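Side-chain contacts in octenoyl-CoA reductase/carboxylase (Streptomyces sp., PDB 4A0S), which catalyses the NADPH-dependent reductive carboxylation of 2-octenoyl-CoA, providing an unusual extender unit for polyketide biosynthesis: residues I270-L275 and E312-V317; V317-S322 and V332-S337. All coordinates share one frame; numbering follows the deposited sequence.

Both contacts are buried in the NADP-binding Rossmann domain, and their centres lie 9 Å apart. They use the same helix, 316-325: contact 1 meets its N-terminal end and the loop leading into it, while contact 2 takes the following turns and shares Val-317. Contact 1 lies at the C-terminal ends of the parallel strands, where the cofactor binds, and its chemistry is that of an arginine that meets two methyl groups and has a phosphate oxygen over one face. Contact 2 lies deeper in the beta-alpha-beta unit and is almost wholly apolar, with NADP touched only by the loop after its strand. Between the two, Arg-272 NH2 packs on the Thr-318 methyl, and the Glu-312 carboxylate reaches helix hydroxyls.

Contact 1 of 2, residues I270-L275 and E312-V317. With NAP (NADP nicotinamide-adenine-dinucleotide phosphate), chain F.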
ATOM      1  N   ILE A 270      -3.683 -29.092  10.916  1.00 24.34           N
ATOM      2  CA  ILE A 270      -5.051 -29.556  10.757  1.00 25.32           C
ATOM      3  C   ILE A 270      -5.035 -30.652   9.702  1.00 26.12           C
ATOM      4  O   ILE A 270      -4.634 -30.413   8.566  1.00 25.21           O
ATOM      5  CB  ILE A 270      -6.011 -28.410  10.322  1.00 25.05           C
ATOM      6  CG1 ILE A 270      -6.170 -27.369  11.433  1.00 24.47           C
ATOM      7  CG2 ILE A 270      -7.371 -28.953   9.929  1.00 24.87           C
ATOM      8  CD1 ILE A 270      -6.931 -26.100  10.998  1.00 23.38           C
ATOM      9  N   ASN A 271      -5.446 -31.860  10.075  1.00 27.82           N
ATOM     10  CA  ASN A 271      -5.643 -32.884   9.069  1.00 29.65           C
ATOM     11  C   ASN A 271      -7.013 -32.652   8.441  1.00 30.95           C
ATOM     12  O   ASN A 271      -8.010 -32.552   9.147  1.00 31.24           O
ATOM     13  CB  ASN A 271      -5.529 -34.287   9.666  1.00 30.03           C
ATOM     14  CG  ASN A 271      -5.485 -35.360   8.600  1.00 31.51           C
ATOM     15  OD1 ASN A 271      -6.389 -35.457   7.759  1.00 31.68           O
ATOM     16  ND2 ASN A 271      -4.417 -36.168   8.609  1.00 31.66           N
ATOM     17  N   ARG A 272      -7.076 -32.557   7.117  1.00 32.56           N
ATOM     18  CA  ARG A 272      -8.352 -32.242   6.483  1.00 33.16           C
ATOM     19  C   ARG A 272      -9.424 -33.338   6.571  1.00 34.14           C
ATOM     20  O   ARG A 272     -10.581 -33.085   6.274  1.00 33.30           O
ATOM     21  CB  ARG A 272      -8.164 -31.730   5.056  1.00 32.40           C
ATOM     22  CG  ARG A 272      -7.654 -32.764   4.072  1.00 35.05           C
ATOM     23  CD  ARG A 272      -8.133 -32.424   2.674  1.00 33.83           C
ATOM     24  NE  ARG A 272      -7.401 -31.302   2.111  1.00 31.90           N
ATOM     25  CZ  ARG A 272      -7.636 -30.774   0.912  1.00 31.45           C
ATOM     26  NH1 ARG A 272      -8.596 -31.268   0.135  1.00 31.14           N
ATOM     27  NH2 ARG A 272      -6.898 -29.757   0.480  1.00 28.33           N
ATOM     28  N   ALA A 273      -9.044 -34.544   6.994  1.00 37.41           N
ATOM     29  CA  ALA A 273     -10.020 -35.587   7.344  1.00 39.13           C
ATOM     30  C   ALA A 273     -10.689 -35.291   8.694  1.00 40.79           C
ATOM     31  O   ALA A 273     -11.864 -35.605   8.904  1.00 40.96           O
ATOM     32  CB  ALA A 273      -9.351 -36.936   7.378  1.00 41.47           C
ATOM     33  N   GLU A 274      -9.927 -34.693   9.607  1.00 42.54           N
ATOM     34  CA  GLU A 274     -10.428 -34.181  10.884  1.00 44.04           C
ATOM     35  C   GLU A 274     -11.554 -33.170  10.645  1.00 42.58           C
ATOM     36  O   GLU A 274     -12.398 -32.934  11.520  1.00 43.10           O
ATOM     37  CB  GLU A 274      -9.267 -33.523  11.644  1.00 45.37           C
ATOM     38  CG  GLU A 274      -9.514 -33.138  13.104  1.00 47.69           C
ATOM     39  CD  GLU A 274      -8.464 -32.141  13.609  1.00 49.49           C
ATOM     40  OE1 GLU A 274      -7.483 -31.865  12.868  1.00 48.00           O
ATOM     41  OE2 GLU A 274      -8.625 -31.635  14.744  1.00 50.24           O
ATOM     42  N   LEU A 275     -11.553 -32.582   9.450  1.00 40.85           N
ATOM     43  CA  LEU A 275     -12.637 -31.730   8.998  1.00 39.69           C
ATOM     44  C   LEU A 275     -13.650 -32.506   8.175  1.00 39.22           C
ATOM     45  O   LEU A 275     -14.795 -32.087   8.044  1.00 39.43           O
ATOM     46  CB  LEU A 275     -12.098 -30.587   8.150  1.00 38.63           C
ATOM     47  CG  LEU A 275     -11.377 -29.458   8.873  1.00 39.24           C
ATOM     48  CD1 LEU A 275     -10.430 -28.787   7.896  1.00 39.86           C
ATOM     49  CD2 LEU A 275     -12.382 -28.473   9.446  1.00 40.74           C
ATOM     50  N   GLU A 312      -3.678 -20.349  -0.534  1.00 17.58           N
ATOM     51  CA  GLU A 312      -4.385 -21.232  -1.434  1.00 17.86           C
ATOM     52  C   GLU A 312      -3.574 -21.697  -2.624  1.00 17.86           C
ATOM     53  O   GLU A 312      -2.656 -21.024  -3.079  1.00 18.08           O
ATOM     54  CB  GLU A 312      -5.641 -20.539  -1.948  1.00 18.31           C
ATOM     55  CG  GLU A 312      -6.854 -20.932  -1.206  1.00 18.60           C
ATOM     56  CD  GLU A 312      -7.353 -22.296  -1.625  1.00 19.75           C
ATOM     57  OE1 GLU A 312      -6.866 -22.827  -2.633  1.00 18.72           O
ATOM     58  OE2 GLU A 312      -8.246 -22.822  -0.953  1.00 19.70           O
ATOM     59  N   HIS A 313      -3.943 -22.865  -3.136  1.00 18.08           N
ATOM     60  CA  HIS A 313      -3.393 -23.390  -4.377  1.00 18.04           C
ATOM     61  C   HIS A 313      -4.039 -24.741  -4.642  1.00 18.28           C
ATOM     62  O   HIS A 313      -3.971 -25.263  -5.740  1.00 18.09           O
ATOM     63  CB  HIS A 313      -1.890 -23.551  -4.279  1.00 17.38           C
ATOM     64  CG  HIS A 313      -1.458 -24.365  -3.107  1.00 17.95           C
ATOM     65  ND1 HIS A 313      -1.287 -25.732  -3.170  1.00 17.66           N
ATOM     66  CD2 HIS A 313      -1.145 -24.001  -1.841  1.00 17.43           C
ATOM     67  CE1 HIS A 313      -0.884 -26.173  -1.990  1.00 17.74           C
ATOM     68  NE2 HIS A 313      -0.794 -25.143  -1.169  1.00 17.68           N
ATOM     69  N   THR A 314      -4.669 -25.283  -3.605  1.00 18.90           N
ATOM     70  CA  THR A 314      -5.326 -26.575  -3.682  1.00 19.44           C
ATOM     71  C   THR A 314      -6.558 -26.487  -4.547  1.00 19.89           C
ATOM     72  O   THR A 314      -6.947 -27.476  -5.142  1.00 20.59           O
ATOM     73  CB  THR A 314      -5.708 -27.098  -2.300  1.00 19.67           C
ATOM     74  OG1 THR A 314      -5.980 -25.993  -1.426  1.00 19.17           O
ATOM     75  CG2 THR A 314      -4.565 -27.915  -1.736  1.00 19.37           C
ATOM     76  N   GLY A 315      -7.180 -25.312  -4.585  1.00 20.04           N
ATOM     77  CA  GLY A 315      -8.171 -24.999  -5.616  1.00 20.40           C
ATOM     78  C   GLY A 315      -9.621 -25.072  -5.202  1.00 20.98           C
ATOM     79  O   GLY A 315      -9.960 -24.784  -4.056  1.00 20.59           O
ATOM     80  N   ARG A 316     -10.453 -25.481  -6.160  1.00 21.51           N
ATOM     81  CA  ARG A 316     -11.915 -25.533  -6.048  1.00 22.94           C
ATOM     82  C   ARG A 316     -12.409 -26.190  -4.756  1.00 23.34           C
ATOM     83  O   ARG A 316     -13.336 -25.709  -4.100  1.00 24.24           O
ATOM     84  CB  ARG A 316     -12.464 -26.244  -7.301  1.00 23.60           C
ATOM     85  CG  ARG A 316     -13.778 -26.951  -7.158  1.00 25.43           C
ATOM     86  CD  ARG A 316     -14.380 -27.293  -8.513  1.00 27.56           C
ATOM     87  NE  ARG A 316     -15.788 -27.657  -8.330  1.00 32.28           N
ATOM     88  CZ  ARG A 316     -16.798 -26.788  -8.289  1.00 33.37           C
ATOM     89  NH1 ARG A 316     -16.591 -25.485  -8.458  1.00 34.46           N
ATOM     90  NH2 ARG A 316     -18.032 -27.222  -8.101  1.00 35.53           N
ATOM     91  N   VAL A 317     -11.752 -27.271  -4.370  1.00 23.63           N
ATOM     92  CA  VAL A 317     -12.182 -28.070  -3.229  1.00 23.85           C
ATOM     93  C   VAL A 317     -12.102 -27.275  -1.928  1.00 23.49           C
ATOM     94  O   VAL A 317     -12.985 -27.366  -1.084  1.00 23.44           O
ATOM     95  CB  VAL A 317     -11.357 -29.367  -3.141  1.00 24.09           C
ATOM     96  CG1 VAL A 317     -11.518 -30.023  -1.790  1.00 25.27           C
ATOM     97  CG2 VAL A 317     -11.797 -30.321  -4.230  1.00 24.87           C
TER
HETATM   98  PA  NAP F1447       2.926 -30.221  -4.573  1.00  5.60           P
HETATM   99  O1A NAP F1447       4.429 -30.208  -4.102  1.00  7.99           O
HETATM  100  O2A NAP F1447       2.422 -31.496  -5.180  1.00  7.57           O
HETATM  101  O5B NAP F1447       2.092 -29.905  -3.320  1.00  8.14           O
HETATM  102  C5B NAP F1447       0.703 -29.719  -3.507  1.00  9.24           C
HETATM  103  C4B NAP F1447       0.039 -30.054  -2.181  1.00  8.98           C
HETATM  104  O4B NAP F1447      -1.361 -29.810  -2.381  1.00  7.77           O
HETATM  105  C3B NAP F1447       0.194 -31.537  -1.781  1.00  7.70           C
HETATM  106  O3B NAP F1447       1.002 -31.540  -0.622  1.00  8.15           O
HETATM  107  C2B NAP F1447      -1.198 -31.957  -1.335  1.00  8.37           C
HETATM  108  O2B NAP F1447      -1.425 -31.682   0.046  1.00  8.43           O
HETATM  109  C1B NAP F1447      -2.108 -31.082  -2.119  1.00  8.36           C
HETATM  110  N9A NAP F1447      -2.353 -31.730  -3.432  1.00 13.12           N
HETATM  111  C8A NAP F1447      -1.537 -32.507  -4.163  1.00 16.20           C
HETATM  112  N7A NAP F1447      -2.133 -32.858  -5.310  1.00 13.35           N
HETATM  113  C5A NAP F1447      -3.330 -32.290  -5.286  1.00 14.95           C
HETATM  114  C6A NAP F1447      -4.383 -32.316  -6.166  1.00 14.65           C
HETATM  115  N6A NAP F1447      -4.270 -32.983  -7.314  1.00 16.70           N
HETATM  116  N1A NAP F1447      -5.475 -31.636  -5.855  1.00 12.42           N
HETATM  117  C2A NAP F1447      -5.565 -30.939  -4.726  1.00 11.40           C
HETATM  118  N3A NAP F1447      -4.592 -30.908  -3.842  1.00 13.73           N
HETATM  119  C4A NAP F1447      -3.468 -31.576  -4.113  1.00 13.93           C
HETATM  120  O3  NAP F1447       2.654 -29.028  -5.606  1.00  5.52           O
HETATM  121  PN  NAP F1447       3.099 -27.507  -5.342  1.00  3.29           P
HETATM  122  O1N NAP F1447       4.499 -27.445  -6.049  1.00  3.54           O
HETATM  123  O2N NAP F1447       3.001 -27.074  -3.902  1.00  4.92           O
HETATM  124  O5D NAP F1447       2.020 -26.809  -6.288  1.00  2.78           O
HETATM  125  C5D NAP F1447       0.684 -26.825  -5.796  1.00  2.00           C
HETATM  126  C4D NAP F1447      -0.124 -26.088  -6.826  1.00  3.10           C
HETATM  127  O4D NAP F1447       0.468 -24.747  -6.931  1.00  8.66           O
HETATM  128  C3D NAP F1447      -0.015 -26.692  -8.227  1.00  8.53           C
HETATM  129  O3D NAP F1447      -1.353 -26.552  -8.750  1.00 10.58           O
HETATM  130  C2D NAP F1447       0.960 -25.787  -8.950  1.00  6.73           C
HETATM  131  O2D NAP F1447       0.713 -25.766 -10.375  1.00 10.19           O
HETATM  132  C1D NAP F1447       0.513 -24.464  -8.359  1.00  7.52           C
HETATM  133  N1N NAP F1447       1.673 -23.604  -8.363  1.00  7.99           N
HETATM  134  C2N NAP F1447       1.506 -22.338  -8.881  1.00  6.94           C
HETATM  135  C3N NAP F1447       2.612 -21.537  -8.867  1.00  7.02           C
HETATM  136  C7N NAP F1447       2.434 -20.183  -9.437  1.00  4.75           C
HETATM  137  O7N NAP F1447       1.329 -19.765  -9.797  1.00  7.85           O
HETATM  138  N7N NAP F1447       3.563 -19.537  -9.550  1.00  2.01           N
HETATM  139  C4N NAP F1447       3.844 -21.959  -8.358  1.00  8.98           C
HETATM  140  C5N NAP F1447       4.021 -23.222  -7.822  1.00  8.81           C
HETATM  141  C6N NAP F1447       2.913 -24.054  -7.819  1.00  9.99           C
HETATM  142  P2B NAP F1447      -2.678 -32.451   0.700  1.00 12.20           P
HETATM  143  O1X NAP F1447      -2.238 -32.214   2.250  1.00 12.30           O
HETATM  144  O2X NAP F1447      -4.056 -31.678   0.382  1.00 15.96           O
HETATM  145  O3X NAP F1447      -2.512 -33.844   0.144  1.00 11.34           O
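Arg-272, just past the C-terminal end of strand 269-271, reaches across the Rossmann fold to Thr-314 and Val-317, which lie beyond the end of strand 309-312. Both segments lie at the C-terminal ends of the parallel strands, where the cofactor binds. Glu-312 closes the second strand and organises the turn after it: its OE1 accepts from Gly-315 N at 3.2 Å through the syn lone pair and more weakly from His-313 N, while OE2 is hydrogen-bonded to Thr-318 OG1. The His-313 ring, fixed at NE2 by the carbonyl of Trp-227, lies along the NADP backbone, with ND1 3.5 Å from C5D and C4B at its edge in plane. Next comes Thr-314, whose hydroxyl is bonded to Thr-318, turning its methyl to the arginine and the adenine; CG2 is 3.7 Å from NAP N3A. The same methyl sits at the edge of the guanidinium, 3.7 Å from Arg-272 NH2. Gly-315 follows with phi at 102°, a backbone shape that suits glycine and starts the turn into helix 316-325. There Val-317, with CG1 anti to its own N (chi1 165°), puts that methyl obliquely by Arg-272 NH1, the two side chains crossing at roughly a right angle. The arginine reaches this slot through a chain bent at chi3 (75°). Asn-271 and Glu-274 form a capping box around its helical turn: Asn-271 OD1 accepts from Ala-273 N, and Asn-271 N returns a weak bond to Glu-274 OE1. Oxygen O2X of the NADP 2'-phosphate lies over one guanidinium face, 3.4 Å from Arg-272 NH2.

Contact 2 of 2, residues V317-S322 and V332-S337; sequences VTFGLS and VVTCGS. With NAP (NADP nicotinamide-adenine-dinucleotide phosphate), chain F.
Val-332 wedges between Phe-319 and Ser-322, the close-fitting part of a contact that joins helix 316-325 to strand 331-334 within one beta-alpha-beta crossover of the Rossmann fold. The short segments run nearly antiparallel, at 155°, with their axes 9.9 Å apart. Each valine methyl has its own task. CG1, set anti to the backbone N (chi1 177°), lies 3.7 Å from Phe-319 CE1 and 3.9 Å from Ser-322 CB, whereas CG2 lies against the helix backbone, 3.4 Å from Ser-322 O. Phe-319 extends from the helix with CG also anti to its N, which carries the ring over the strand to meet Val-332 obliquely. The hydroxyl of Ser-322 does not serve this interface; it is bonded to Glu-312 OE2.

Further along the strand the fit slackens. Thr-334 CG2 comes no nearer than 4.4 Å to Phe-319 CE1, and Ser-337 stands well away from the helix. This looser side is still buried, because a second subunit covers it: Asn-347 of that subunit donates to Thr-334 OG1 and Ser-337 OG, and its Phe-345 meets the Phe-319 ring edge-to-face. On the cofactor side, the SG of Cys-335 lies close to the nicotinamide ring, while Gly-336 N makes a weak hydrogen bond to Thr-334 OG1.

Since only carbon surfaces and one carbonyl oxygen meet between helix and strand, the direct contact between them is one of van der Waals packing, and the hydroxyls of Ser-322 and Thr-334 find their strongest partners outside it, in Glu-312 and in Asn-347 of the second subunit.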
ATOM      1  N   VAL A 317     -11.752 -27.271  -4.370  1.00 23.63           N
ATOM      2  CA  VAL A 317     -12.182 -28.070  -3.229  1.00 23.85           C
ATOM      3  C   VAL A 317     -12.102 -27.275  -1.928  1.00 23.49           C
ATOM      4  O   VAL A 317     -12.985 -27.366  -1.084  1.00 23.44           O
ATOM      5  CB  VAL A 317     -11.357 -29.367  -3.141  1.00 24.09           C
ATOM      6  CG1 VAL A 317     -11.518 -30.023  -1.790  1.00 25.27           C
ATOM      7  CG2 VAL A 317     -11.797 -30.321  -4.230  1.00 24.87           C
ATOM      8  N   THR A 318     -11.044 -26.486  -1.793  1.00 22.65           N
ATOM      9  CA  THR A 318     -10.759 -25.768  -0.554  1.00 22.19           C
ATOM     10  C   THR A 318     -11.117 -24.296  -0.628  1.00 21.89           C
ATOM     11  O   THR A 318     -11.184 -23.616   0.398  1.00 21.86           O
ATOM     12  CB  THR A 318      -9.265 -25.855  -0.204  1.00 21.68           C
ATOM     13  OG1 THR A 318      -8.495 -25.365  -1.306  1.00 20.33           O
ATOM     14  CG2 THR A 318      -8.877 -27.293   0.069  1.00 22.55           C
ATOM     15  N   PHE A 319     -11.311 -23.783  -1.835  1.00 21.47           N
ATOM     16  CA  PHE A 319     -11.352 -22.336  -1.981  1.00 21.09           C
ATOM     17  C   PHE A 319     -12.531 -21.694  -1.271  1.00 21.30           C
ATOM     18  O   PHE A 319     -12.377 -20.642  -0.676  1.00 21.32           O
ATOM     19  CB  PHE A 319     -11.326 -21.913  -3.437  1.00 20.88           C
ATOM     20  CG  PHE A 319     -11.174 -20.440  -3.612  1.00 20.58           C
ATOM     21  CD1 PHE A 319      -9.921 -19.861  -3.595  1.00 19.77           C
ATOM     22  CD2 PHE A 319     -12.287 -19.627  -3.758  1.00 20.26           C
ATOM     23  CE1 PHE A 319      -9.765 -18.495  -3.745  1.00 19.98           C
ATOM     24  CE2 PHE A 319     -12.133 -18.245  -3.899  1.00 21.23           C
ATOM     25  CZ  PHE A 319     -10.875 -17.691  -3.881  1.00 20.11           C
ATOM     26  N   GLY A 320     -13.702 -22.316  -1.360  1.00 21.65           N
ATOM     27  CA  GLY A 320     -14.893 -21.828  -0.689  1.00 21.39           C
ATOM     28  C   GLY A 320     -14.641 -21.777   0.794  1.00 21.24           C
ATOM     29  O   GLY A 320     -15.051 -20.841   1.468  1.00 21.03           O
ATOM     30  N   LEU A 321     -13.937 -22.787   1.296  1.00 21.21           N
ATOM     31  CA  LEU A 321     -13.529 -22.818   2.699  1.00 21.41           C
ATOM     32  C   LEU A 321     -12.589 -21.652   2.999  1.00 20.88           C
ATOM     33  O   LEU A 321     -12.771 -20.948   3.983  1.00 20.80           O
ATOM     34  CB  LEU A 321     -12.843 -24.143   3.020  1.00 21.86           C
ATOM     35  CG  LEU A 321     -13.685 -25.382   2.705  1.00 22.89           C
ATOM     36  CD1 LEU A 321     -12.805 -26.629   2.634  1.00 25.05           C
ATOM     37  CD2 LEU A 321     -14.736 -25.516   3.767  1.00 24.24           C
ATOM     38  N   SER A 322     -11.606 -21.451   2.119  1.00 20.33           N
ATOM     39  CA  SER A 322     -10.581 -20.416   2.290  1.00 19.87           C
ATOM     40  C   SER A 322     -11.223 -19.050   2.450  1.00 20.06           C
ATOM     41  O   SER A 322     -10.829 -18.280   3.330  1.00 20.04           O
ATOM     42  CB  SER A 322      -9.618 -20.414   1.111  1.00 19.27           C
ATOM     43  OG  SER A 322      -8.874 -21.610   1.113  1.00 19.16           O
ATOM     44  N   VAL A 332      -7.244 -14.239   1.102  1.00 17.63           N
ATOM     45  CA  VAL A 332      -6.982 -15.515   0.503  1.00 17.62           C
ATOM     46  C   VAL A 332      -6.028 -15.195  -0.645  1.00 17.31           C
ATOM     47  O   VAL A 332      -6.375 -14.441  -1.546  1.00 17.26           O
ATOM     48  CB  VAL A 332      -8.260 -16.156  -0.048  1.00 17.91           C
ATOM     49  CG1 VAL A 332      -7.917 -17.474  -0.730  1.00 17.91           C
ATOM     50  CG2 VAL A 332      -9.278 -16.353   1.053  1.00 18.26           C
ATOM     51  N   VAL A 333      -4.824 -15.727  -0.584  1.00 17.13           N
ATOM     52  CA  VAL A 333      -3.881 -15.539  -1.665  1.00 16.87           C
ATOM     53  C   VAL A 333      -3.761 -16.871  -2.371  1.00 16.92           C
ATOM     54  O   VAL A 333      -3.543 -17.897  -1.729  1.00 17.02           O
ATOM     55  CB  VAL A 333      -2.521 -14.964  -1.185  1.00 16.64           C
ATOM     56  CG1 VAL A 333      -1.841 -15.873  -0.128  1.00 16.70           C
ATOM     57  CG2 VAL A 333      -1.597 -14.672  -2.371  1.00 16.41           C
ATOM     58  N   THR A 334      -3.948 -16.859  -3.687  1.00 16.89           N
ATOM     59  CA  THR A 334      -3.993 -18.101  -4.442  1.00 17.02           C
ATOM     60  C   THR A 334      -3.079 -18.053  -5.648  1.00 16.90           C
ATOM     61  O   THR A 334      -3.021 -17.033  -6.349  1.00 16.85           O
ATOM     62  CB  THR A 334      -5.423 -18.426  -4.935  1.00 17.61           C
ATOM     63  OG1 THR A 334      -5.389 -19.620  -5.728  1.00 17.39           O
ATOM     64  CG2 THR A 334      -6.001 -17.268  -5.760  1.00 17.26           C
ATOM     65  N   CYS A 335      -2.385 -19.158  -5.892  1.00 16.85           N
ATOM     66  CA  CYS A 335      -1.504 -19.256  -7.056  1.00 17.06           C
ATOM     67  C   CYS A 335      -1.775 -20.512  -7.845  1.00 17.64           C
ATOM     68  O   CYS A 335      -0.987 -20.901  -8.713  1.00 17.57           O
ATOM     69  CB  CYS A 335      -0.045 -19.277  -6.611  1.00 16.72           C
ATOM     70  SG  CYS A 335       0.418 -20.762  -5.682  1.00 17.12           S
ATOM     71  N   GLY A 336      -2.902 -21.150  -7.573  1.00 18.21           N
ATOM     72  CA  GLY A 336      -3.132 -22.427  -8.212  1.00 18.77           C
ATOM     73  C   GLY A 336      -4.478 -22.984  -7.870  1.00 19.06           C
ATOM     74  O   GLY A 336      -5.213 -22.422  -7.069  1.00 19.09           O
ATOM     75  N   SER A 337      -4.784 -24.102  -8.510  1.00 19.41           N
ATOM     76  CA  SER A 337      -6.062 -24.749  -8.360  1.00 20.06           C
ATOM     77  C   SER A 337      -5.877 -26.229  -8.655  1.00 20.24           C
ATOM     78  O   SER A 337      -6.455 -26.743  -9.599  1.00 20.58           O
ATOM     79  CB  SER A 337      -7.061 -24.144  -9.339  1.00 20.27           C
ATOM     80  OG  SER A 337      -7.407 -22.838  -8.974  1.00 20.26           O
TER
HETATM   81  PA  NAP F1447       2.926 -30.221  -4.573  1.00  5.60           P
HETATM   82  O1A NAP F1447       4.429 -30.208  -4.102  1.00  7.99           O
HETATM   83  O2A NAP F1447       2.422 -31.496  -5.180  1.00  7.57           O
HETATM   84  O5B NAP F1447       2.092 -29.905  -3.320  1.00  8.14           O
HETATM   85  C5B NAP F1447       0.703 -29.719  -3.507  1.00  9.24           C
HETATM   86  C4B NAP F1447       0.039 -30.054  -2.181  1.00  8.98           C
HETATM   87  O4B NAP F1447      -1.361 -29.810  -2.381  1.00  7.77           O
HETATM   88  C3B NAP F1447       0.194 -31.537  -1.781  1.00  7.70           C
HETATM   89  O3B NAP F1447       1.002 -31.540  -0.622  1.00  8.15           O
HETATM   90  C2B NAP F1447      -1.198 -31.957  -1.335  1.00  8.37           C
HETATM   91  O2B NAP F1447      -1.425 -31.682   0.046  1.00  8.43           O
HETATM   92  C1B NAP F1447      -2.108 -31.082  -2.119  1.00  8.36           C
HETATM   93  N9A NAP F1447      -2.353 -31.730  -3.432  1.00 13.12           N
HETATM   94  C8A NAP F1447      -1.537 -32.507  -4.163  1.00 16.20           C
HETATM   95  N7A NAP F1447      -2.133 -32.858  -5.310  1.00 13.35           N
HETATM   96  C5A NAP F1447      -3.330 -32.290  -5.286  1.00 14.95           C
HETATM   97  C6A NAP F1447      -4.383 -32.316  -6.166  1.00 14.65           C
HETATM   98  N6A NAP F1447      -4.270 -32.983  -7.314  1.00 16.70           N
HETATM   99  N1A NAP F1447      -5.475 -31.636  -5.855  1.00 12.42           N
HETATM  100  C2A NAP F1447      -5.565 -30.939  -4.726  1.00 11.40           C
HETATM  101  N3A NAP F1447      -4.592 -30.908  -3.842  1.00 13.73           N
HETATM  102  C4A NAP F1447      -3.468 -31.576  -4.113  1.00 13.93           C
HETATM  103  O3  NAP F1447       2.654 -29.028  -5.606  1.00  5.52           O
HETATM  104  PN  NAP F1447       3.099 -27.507  -5.342  1.00  3.29           P
HETATM  105  O1N NAP F1447       4.499 -27.445  -6.049  1.00  3.54           O
HETATM  106  O2N NAP F1447       3.001 -27.074  -3.902  1.00  4.92           O
HETATM  107  O5D NAP F1447       2.020 -26.809  -6.288  1.00  2.78           O
HETATM  108  C5D NAP F1447       0.684 -26.825  -5.796  1.00  2.00           C
HETATM  109  C4D NAP F1447      -0.124 -26.088  -6.826  1.00  3.10           C
HETATM  110  O4D NAP F1447       0.468 -24.747  -6.931  1.00  8.66           O
HETATM  111  C3D NAP F1447      -0.015 -26.692  -8.227  1.00  8.53           C
HETATM  112  O3D NAP F1447      -1.353 -26.552  -8.750  1.00 10.58           O
HETATM  113  C2D NAP F1447       0.960 -25.787  -8.950  1.00  6.73           C
HETATM  114  O2D NAP F1447       0.713 -25.766 -10.375  1.00 10.19           O
HETATM  115  C1D NAP F1447       0.513 -24.464  -8.359  1.00  7.52           C
HETATM  116  N1N NAP F1447       1.673 -23.604  -8.363  1.00  7.99           N
HETATM  117  C2N NAP F1447       1.506 -22.338  -8.881  1.00  6.94           C
HETATM  118  C3N NAP F1447       2.612 -21.537  -8.867  1.00  7.02           C
HETATM  119  C7N NAP F1447       2.434 -20.183  -9.437  1.00  4.75           C
HETATM  120  O7N NAP F1447       1.329 -19.765  -9.797  1.00  7.85           O
HETATM  121  N7N NAP F1447       3.563 -19.537  -9.550  1.00  2.01           N
HETATM  122  C4N NAP F1447       3.844 -21.959  -8.358  1.00  8.98           C
HETATM  123  C5N NAP F1447       4.021 -23.222  -7.822  1.00  8.81           C
HETATM  124  C6N NAP F1447       2.913 -24.054  -7.819  1.00  9.99           C
HETATM  125  P2B NAP F1447      -2.678 -32.451   0.700  1.00 12.20           P
HETATM  126  O1X NAP F1447      -2.238 -32.214   2.250  1.00 12.30           O
HETATM  127  O2X NAP F1447      -4.056 -31.678   0.382  1.00 15.96           O
HETATM  128  O3X NAP F1447      -2.512 -33.844   0.144  1.00 11.34           O